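Local coordinates for peptidyl tryptophan dihydroxylase (Pseudomonas putida, PDB 7CTQ), which probably acts as an FAD-dependent monooxygenase that dihydroxylates a peptidyl tryptophan during biogenesis of a tryptophylquinone cofactor, at residues 142-147 against 245-250; 151-156 against 312-317. All coordinates share one frame; numbering follows the deposited sequence.

Contact 1 (142-147 against 245-250). With FAD (flavin-adenine dinucleotide), chain C.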
loop_
_atom_site.group_PDB
_atom_site.type_symbol
_atom_site.label_atom_id
_atom_site.label_comp_id
_atom_site.label_asym_id
_atom_site.label_seq_id
_atom_site.Cartn_x
_atom_site.Cartn_y
_atom_site.Cartn_z
ATOM N N ARG A 142 4.573 -6.200 -9.747
ATOM C CA ARG A 142 4.863 -5.149 -10.714
ATOM C C ARG A 142 3.990 -3.919 -10.541
ATOM O O ARG A 142 3.845 -3.142 -11.491
ATOM C CB ARG A 142 4.743 -5.678 -12.141
ATOM C CG ARG A 142 5.729 -6.787 -12.464
ATOM C CD ARG A 142 5.575 -7.215 -13.898
ATOM N NE ARG A 142 4.891 -8.497 -13.982
ATOM C CZ ARG A 142 4.025 -8.811 -14.936
ATOM N NH1 ARG A 142 3.756 -7.929 -15.894
ATOM N NH2 ARG A 142 3.439 -10.005 -14.934
ATOM N N GLY A 143 3.411 -3.721 -9.356
ATOM C CA GLY A 143 2.699 -2.489 -9.094
ATOM C C GLY A 143 1.457 -2.350 -9.955
ATOM O O GLY A 143 0.830 -3.334 -10.363
ATOM N N ARG A 144 1.091 -1.093 -10.228
ATOM C CA ARG A 144 -0.026 -0.838 -11.132
ATOM C C ARG A 144 0.249 -1.333 -12.556
ATOM O O ARG A 144 -0.703 -1.508 -13.329
ATOM C CB ARG A 144 -0.368 0.657 -11.126
ATOM C CG ARG A 144 -0.929 1.149 -9.786
ATOM C CD ARG A 144 -1.402 2.596 -9.872
ATOM N NE ARG A 144 -2.036 3.127 -8.659
ATOM C CZ ARG A 144 -3.352 3.278 -8.496
ATOM N NH1 ARG A 144 -3.842 3.794 -7.374
ATOM N NH2 ARG A 144 -4.186 2.904 -9.455
ATOM N N GLN A 145 1.487 -1.588 -12.911
ATOM C CA GLN A 145 1.770 -2.161 -14.230
ATOM C C GLN A 145 1.474 -3.650 -14.283
ATOM O O GLN A 145 1.802 -4.277 -15.292
ATOM C CB GLN A 145 3.238 -1.873 -14.661
ATOM C CG GLN A 145 3.678 -0.456 -14.415
ATOM C CD GLN A 145 5.155 -0.221 -14.732
ATOM O OE1 GLN A 145 5.670 -0.680 -15.752
ATOM N NE2 GLN A 145 5.845 0.457 -13.835
ATOM N N ALA A 146 0.898 -4.185 -13.235
ATOM C CA ALA A 146 0.512 -5.584 -13.220
ATOM C C ALA A 146 -0.546 -5.847 -14.289
ATOM O O ALA A 146 -1.336 -4.960 -14.622
ATOM C CB ALA A 146 -0.034 -5.986 -11.848
ATOM N N PRO A 147 -0.581 -7.060 -14.839
ATOM C CA PRO A 147 -1.598 -7.392 -15.845
ATOM C C PRO A 147 -3.006 -7.159 -15.322
ATOM O O PRO A 147 -3.343 -7.540 -14.198
ATOM C CB PRO A 147 -1.341 -8.875 -16.131
ATOM C CG PRO A 147 -0.455 -9.348 -15.019
ATOM C CD PRO A 147 0.364 -8.167 -14.643
ATOM N N THR A 245 -6.740 5.597 -9.644
ATOM C CA THR A 245 -7.983 5.071 -9.091
ATOM C C THR A 245 -7.702 4.076 -7.964
ATOM O O THR A 245 -6.761 3.273 -8.038
ATOM C CB THR A 245 -8.776 4.381 -10.211
ATOM O OG1 THR A 245 -9.069 5.320 -11.263
ATOM C CG2 THR A 245 -10.064 3.761 -9.677
ATOM N N ALA A 246 -8.532 4.115 -6.923
ATOM C CA ALA A 246 -8.471 3.098 -5.874
ATOM C C ALA A 246 -8.936 1.750 -6.429
ATOM O O ALA A 246 -10.070 1.626 -6.896
ATOM C CB ALA A 246 -9.332 3.525 -4.685
ATOM N N ILE A 247 -8.068 0.740 -6.376
ATOM C CA ILE A 247 -8.333 -0.561 -6.985
ATOM C C ILE A 247 -7.962 -1.675 -6.012
ATOM O O ILE A 247 -6.816 -1.752 -5.550
ATOM C CB ILE A 247 -7.559 -0.745 -8.301
ATOM C CG1 ILE A 247 -8.022 0.287 -9.336
ATOM C CG2 ILE A 247 -7.711 -2.185 -8.797
ATOM C CD1 ILE A 247 -7.071 0.430 -10.536
ATOM N N LEU A 248 -8.914 -2.562 -5.735
ATOM C CA LEU A 248 -8.631 -3.810 -5.051
ATOM C C LEU A 248 -8.693 -4.925 -6.084
ATOM O O LEU A 248 -9.700 -5.060 -6.784
ATOM C CB LEU A 248 -9.638 -4.050 -3.919
ATOM C CG LEU A 248 -9.567 -5.348 -3.116
ATOM C CD1 LEU A 248 -8.279 -5.493 -2.318
ATOM C CD2 LEU A 248 -10.805 -5.407 -2.190
ATOM N N ALA A 249 -7.625 -5.717 -6.178
ATOM C CA ALA A 249 -7.526 -6.720 -7.232
ATOM C C ALA A 249 -8.552 -7.836 -7.058
ATOM O O ALA A 249 -8.785 -8.320 -5.950
ATOM C CB ALA A 249 -6.122 -7.318 -7.257
ATOM N N GLY A 250 -9.129 -8.281 -8.179
ATOM C CA GLY A 250 -10.103 -9.364 -8.125
ATOM C C GLY A 250 -9.539 -10.640 -7.526
ATOM O O GLY A 250 -10.160 -11.254 -6.654
HETATM P PA FAD C . 6.128 -0.248 -7.763
HETATM O O1A FAD C . 6.809 0.641 -6.798
HETATM O O2A FAD C . 5.406 0.506 -8.870
HETATM O O5B FAD C . 7.148 -1.315 -8.273
HETATM C C5B FAD C . 6.919 -2.055 -9.487
HETATM C C4B FAD C . 8.275 -2.354 -10.070
HETATM O O4B FAD C . 8.126 -3.290 -11.161
HETATM C C3B FAD C . 9.039 -1.150 -10.632
HETATM O O3B FAD C . 10.428 -1.265 -10.333
HETATM C C2B FAD C . 8.744 -1.227 -12.135
HETATM O O2B FAD C . 9.787 -0.685 -12.944
HETATM C C1B FAD C . 8.685 -2.741 -12.335
HETATM N N9A FAD C . 7.938 -3.226 -13.487
HETATM C C8A FAD C . 6.770 -2.755 -14.017
HETATM N N7A FAD C . 6.336 -3.420 -15.060
HETATM C C5A FAD C . 7.312 -4.381 -15.248
HETATM C C6A FAD C . 7.472 -5.402 -16.206
HETATM N N6A FAD C . 6.611 -5.635 -17.195
HETATM N N1A FAD C . 8.566 -6.204 -16.110
HETATM C C2A FAD C . 9.436 -5.980 -15.122
HETATM N N3A FAD C . 9.385 -5.044 -14.167
HETATM C C4A FAD C . 8.297 -4.277 -14.281
HETATM N N1 FAD C . 3.443 6.732 -2.347
HETATM C C2 FAD C . 4.051 7.454 -1.358
HETATM O O2 FAD C . 4.534 6.912 -0.362
HETATM N N3 FAD C . 4.142 8.826 -1.468
HETATM C C4 FAD C . 3.669 9.589 -2.516
HETATM O O4 FAD C . 3.821 10.809 -2.510
HETATM C C4X FAD C . 3.024 8.818 -3.561
HETATM N N5 FAD C . 2.540 9.464 -4.589
HETATM C C5X FAD C . 1.922 8.729 -5.588
HETATM C C6 FAD C . 1.393 9.402 -6.690
HETATM C C7 FAD C . 0.749 8.711 -7.711
HETATM C C7M FAD C . 0.192 9.469 -8.886
HETATM C C8 FAD C . 0.626 7.314 -7.630
HETATM C C8M FAD C . -0.057 6.534 -8.723
HETATM C C9 FAD C . 1.156 6.639 -6.537
HETATM C C9A FAD C . 1.795 7.333 -5.516
HETATM N N10 FAD C . 2.347 6.674 -4.399
HETATM C C10 FAD C . 2.957 7.391 -3.389
HETATM C "C1'" FAD C . 2.203 5.225 -4.251
HETATM C "C2'" FAD C . 3.474 4.437 -4.526
HETATM O "O2'" FAD C . 4.057 4.809 -5.774
HETATM C "C3'" FAD C . 3.116 2.953 -4.544
HETATM O "O3'" FAD C . 2.311 2.689 -3.401
HETATM C "C4'" FAD C . 4.295 1.985 -4.528
HETATM O "O4'" FAD C . 5.342 2.425 -5.397
HETATM C "C5'" FAD C . 3.851 0.592 -4.907
HETATM O "O5'" FAD C . 4.942 -0.312 -4.685
HETATM P P FAD C . 5.081 -1.622 -5.517
HETATM O O1P FAD C . 3.814 -2.451 -5.259
HETATM O O2P FAD C . 6.385 -2.287 -5.240
HETATM O O3P FAD C . 5.022 -1.109 -7.017
#

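Contact 2 (151-156 against 312-317)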
loop_
_atom_site.group_PDB
_atom_site.type_symbol
_atom_site.label_atom_id
_atom_site.label_comp_id
_atom_site.label_asym_id
_atom_site.label_seq_id
_atom_site.Cartn_x
_atom_site.Cartn_y
_atom_site.Cartn_z
ATOM N N ASP A 151 -11.511 -6.410 -11.083
ATOM C CA ASP A 151 -11.407 -5.739 -9.797
ATOM C C ASP A 151 -12.421 -6.319 -8.821
ATOM O O ASP A 151 -13.558 -6.621 -9.198
ATOM C CB ASP A 151 -11.643 -4.236 -9.943
ATOM C CG ASP A 151 -10.740 -3.601 -10.986
ATOM O OD1 ASP A 151 -9.641 -4.148 -11.256
ATOM O OD2 ASP A 151 -11.140 -2.549 -11.521
ATOM N N ARG A 152 -11.990 -6.489 -7.567
ATOM C CA ARG A 152 -12.927 -6.754 -6.479
ATOM C C ARG A 152 -13.672 -5.487 -6.073
ATOM O O ARG A 152 -14.881 -5.526 -5.829
ATOM C CB ARG A 152 -12.188 -7.336 -5.284
ATOM C CG ARG A 152 -13.083 -7.726 -4.137
ATOM C CD ARG A 152 -12.591 -9.020 -3.516
ATOM N NE ARG A 152 -13.526 -9.560 -2.522
ATOM C CZ ARG A 152 -14.492 -10.439 -2.783
ATOM N NH1 ARG A 152 -14.676 -10.901 -4.015
ATOM N NH2 ARG A 152 -15.279 -10.854 -1.802
ATOM N N LEU A 153 -12.965 -4.363 -5.987
ATOM C CA LEU A 153 -13.571 -3.057 -5.761
ATOM C C LEU A 153 -12.824 -2.016 -6.575
ATOM O O LEU A 153 -11.616 -2.136 -6.796
ATOM C CB LEU A 153 -13.515 -2.639 -4.293
ATOM C CG LEU A 153 -14.394 -3.453 -3.365
ATOM C CD1 LEU A 153 -13.950 -3.198 -1.935
ATOM C CD2 LEU A 153 -15.846 -3.059 -3.595
ATOM N N ARG A 154 -13.548 -0.977 -6.979
ATOM C CA ARG A 154 -12.979 0.108 -7.765
ATOM C C ARG A 154 -13.650 1.395 -7.330
ATOM O O ARG A 154 -14.881 1.483 -7.339
ATOM C CB ARG A 154 -13.173 -0.122 -9.263
ATOM C CG ARG A 154 -12.275 0.754 -10.116
ATOM C CD ARG A 154 -12.355 0.417 -11.595
ATOM N NE ARG A 154 -11.412 1.260 -12.323
ATOM C CZ ARG A 154 -10.188 0.887 -12.677
ATOM N NH1 ARG A 154 -9.398 1.747 -13.316
ATOM N NH2 ARG A 154 -9.765 -0.343 -12.423
ATOM N N GLY A 155 -12.853 2.371 -6.912
ATOM C CA GLY A 155 -13.392 3.634 -6.474
ATOM C C GLY A 155 -13.607 4.586 -7.629
ATOM O O GLY A 155 -13.441 4.226 -8.799
ATOM N N PRO A 156 -13.973 5.827 -7.314
ATOM C CA PRO A 156 -14.164 6.844 -8.358
ATOM C C PRO A 156 -12.950 6.908 -9.263
ATOM O O PRO A 156 -11.822 7.011 -8.787
ATOM C CB PRO A 156 -14.332 8.142 -7.563
ATOM C CG PRO A 156 -14.702 7.707 -6.175
ATOM C CD PRO A 156 -14.027 6.394 -5.958
ATOM N N GLN A 312 -9.161 -5.918 3.840
ATOM C CA GLN A 312 -9.295 -5.053 5.012
ATOM C C GLN A 312 -8.286 -3.899 4.984
ATOM O O GLN A 312 -8.632 -2.758 5.331
ATOM C CB GLN A 312 -9.169 -5.875 6.291
ATOM C CG GLN A 312 -10.353 -6.806 6.494
ATOM C CD GLN A 312 -11.699 -6.076 6.475
ATOM O OE1 GLN A 312 -12.554 -6.324 5.613
ATOM N NE2 GLN A 312 -11.879 -5.159 7.410
ATOM N N LEU A 313 -7.039 -4.166 4.566
ATOM C CA LEU A 313 -6.070 -3.082 4.398
ATOM C C LEU A 313 -6.591 -2.037 3.413
ATOM O O LEU A 313 -6.619 -0.838 3.720
ATOM C CB LEU A 313 -4.711 -3.633 3.925
ATOM C CG LEU A 313 -3.791 -4.409 4.881
ATOM C CD1 LEU A 313 -2.555 -4.912 4.131
ATOM C CD2 LEU A 313 -3.351 -3.590 6.088
ATOM N N PHE A 314 -7.020 -2.483 2.225
ATOM C CA PHE A 314 -7.560 -1.579 1.209
ATOM C C PHE A 314 -8.647 -0.691 1.783
ATOM O O PHE A 314 -8.633 0.532 1.604
ATOM C CB PHE A 314 -8.121 -2.389 0.037
ATOM C CG PHE A 314 -8.854 -1.556 -0.994
ATOM C CD1 PHE A 314 -8.151 -0.858 -1.983
ATOM C CD2 PHE A 314 -10.240 -1.480 -0.986
ATOM C CE1 PHE A 314 -8.829 -0.114 -2.929
ATOM C CE2 PHE A 314 -10.921 -0.731 -1.921
ATOM C CZ PHE A 314 -10.217 -0.040 -2.894
ATOM N N LEU A 315 -9.605 -1.295 2.478
ATOM C CA LEU A 315 -10.718 -0.520 3.000
ATOM C C LEU A 315 -10.253 0.464 4.060
ATOM O O LEU A 315 -10.761 1.596 4.127
ATOM C CB LEU A 315 -11.793 -1.460 3.558
ATOM C CG LEU A 315 -12.598 -2.204 2.487
ATOM C CD1 LEU A 315 -13.563 -3.194 3.126
ATOM C CD2 LEU A 315 -13.364 -1.221 1.587
ATOM N N ARG A 316 -9.296 0.057 4.902
ATOM C CA ARG A 316 -8.790 0.973 5.924
ATOM C C ARG A 316 -8.079 2.162 5.287
ATOM O O ARG A 316 -8.342 3.323 5.633
ATOM C CB ARG A 316 -7.853 0.247 6.886
ATOM C CG ARG A 316 -7.246 1.200 7.923
ATOM C CD ARG A 316 -6.221 0.528 8.821
ATOM N NE ARG A 316 -5.435 1.523 9.550
ATOM C CZ ARG A 316 -5.842 2.141 10.659
ATOM N NH1 ARG A 316 -7.036 1.873 11.183
ATOM N NH2 ARG A 316 -5.051 3.033 11.249
ATOM N N PHE A 317 -7.181 1.896 4.339
ATOM C CA PHE A 317 -6.480 3.000 3.701
ATOM C C PHE A 317 -7.430 3.874 2.896
ATOM O O PHE A 317 -7.237 5.095 2.837
ATOM C CB PHE A 317 -5.334 2.460 2.844
ATOM C CG PHE A 317 -4.294 1.720 3.646
ATOM C CD1 PHE A 317 -3.975 2.143 4.941
ATOM C CD2 PHE A 317 -3.662 0.584 3.130
ATOM C CE1 PHE A 317 -3.037 1.472 5.696
ATOM C CE2 PHE A 317 -2.711 -0.103 3.882
ATOM C CZ PHE A 317 -2.394 0.338 5.166
#

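Contact 1 (142-147 against 245-250)
The flat guanidinium of Arg144 meets Thr245 O at its edge, near its own plane. Ile247 CD1 and the flavin methyl C8M of FAD approach it obliquely. NH1 and NH2 of Arg144 both donate end-on to Thr245 O, each at 3.0 Å. Their N-H bonds are bent, at 144° and 148°. NH2 lies in the carbonyl plane, on a lone pair, while NH1 sits well above that plane. The Arg144 chain is extended from CG to NE (chi3 176°), which carries the guanidinium from the loop to the other segment. On the way NE passes 3.9 Å from FAD C8M. Ile247 CD1 lies 4.0 Å from Arg144 NH2, a methyl packed beside the charged group. With an alanine here in place of Arg144, Thr245 O would probably lose both donors, and a gap would be likely beside FAD C8M.

The loop follows strand 137-140 of the parallel part of the FAD-binding sheet, and it lines the cofactor. Arg142 CD rests over a face of the adenine, 3.5 Å from FAD C6A. Gly143 CA lies 3.4 Å from FAD O3P, and a side chain there would clash with FAD O2A.

Across the segments, then, the polar link runs from a charged group to one neutral carbonyl oxygen. It ties a cofactor-binding loop to the residue two places before strand 247-249. Both donors share that oxygen, so the link holds position without a countercharge from segment 245-250.

Contact 2 (151-156 against 312-317)
Next to Leu153, the residue that meets helix 299-327, Arg154 NH2 binds Asp151 OD2 at 2.8 Å. This salt bridge lies within segment 151-156. Its N-H bond is fairly straight, at 160°. The carboxylate oxygen is met on its syn side, with the donor somewhat out of the carboxylate plane, and it lies close to the guanidinium plane. Arg154 NH1 has a second acidic partner, Glu157.

The contact with the helix is apolar. Leu153 points toward it and uses mainly one methyl. Leu153 CD1 comes 3.9 Å from Phe314 CE2 and 4.1 Å from Leu315 CD2. Leu153 CB adds a touch of 4.0 Å to the same Phe314 CE2. The methyl reaches the Phe314 ring obliquely. In Phe314, CG is anti to the backbone N (chi1 173°), which swings the ring out from the helix toward the strand. Leu315 points past the strand at CB, but its CD2 turns in to Leu153, and the two leucines meet at about a right angle.

Strand 153-154 is an edge strand of a small antiparallel sheet that also holds 247-249 and 265-266. A classic beta bulge marks the corner where the chain turns, with Arg152 and Leu153 set together against Leu248. The long helix 299-327 packs against this sheet. Phe314 also touches Ala246 and Leu248, so with Leu153 its buried ring packs on both neighbouring chain segments. Its side chain is about 11 Å from the FAD. Arg152 NE forms a salt bridge with Glu311, about one turn before Leu315 on the same helix.

Both contacts are partly buried and reach the same small antiparallel sheet. Strands 247-249 and 153-154 are neighbours in it. Leu248 O lies 2.8 Å from Arg152 N, and Ala246 O lies 2.9 Å from Gly155 N; both are probable hydrogen bonds. Ile247 and Arg154 also pack together. The segments alternate along the chain. Contact 1 works on the side of the sheet that meets the cofactor loop, and its link is polar. Contact 2 joins the sheet to a long helix by hydrocarbon packing, with its salt bridges beside the interface. Each includes one buried residue, Thr245 in contact 1 and Phe314 in contact 2. Only contact 1 touches FAD.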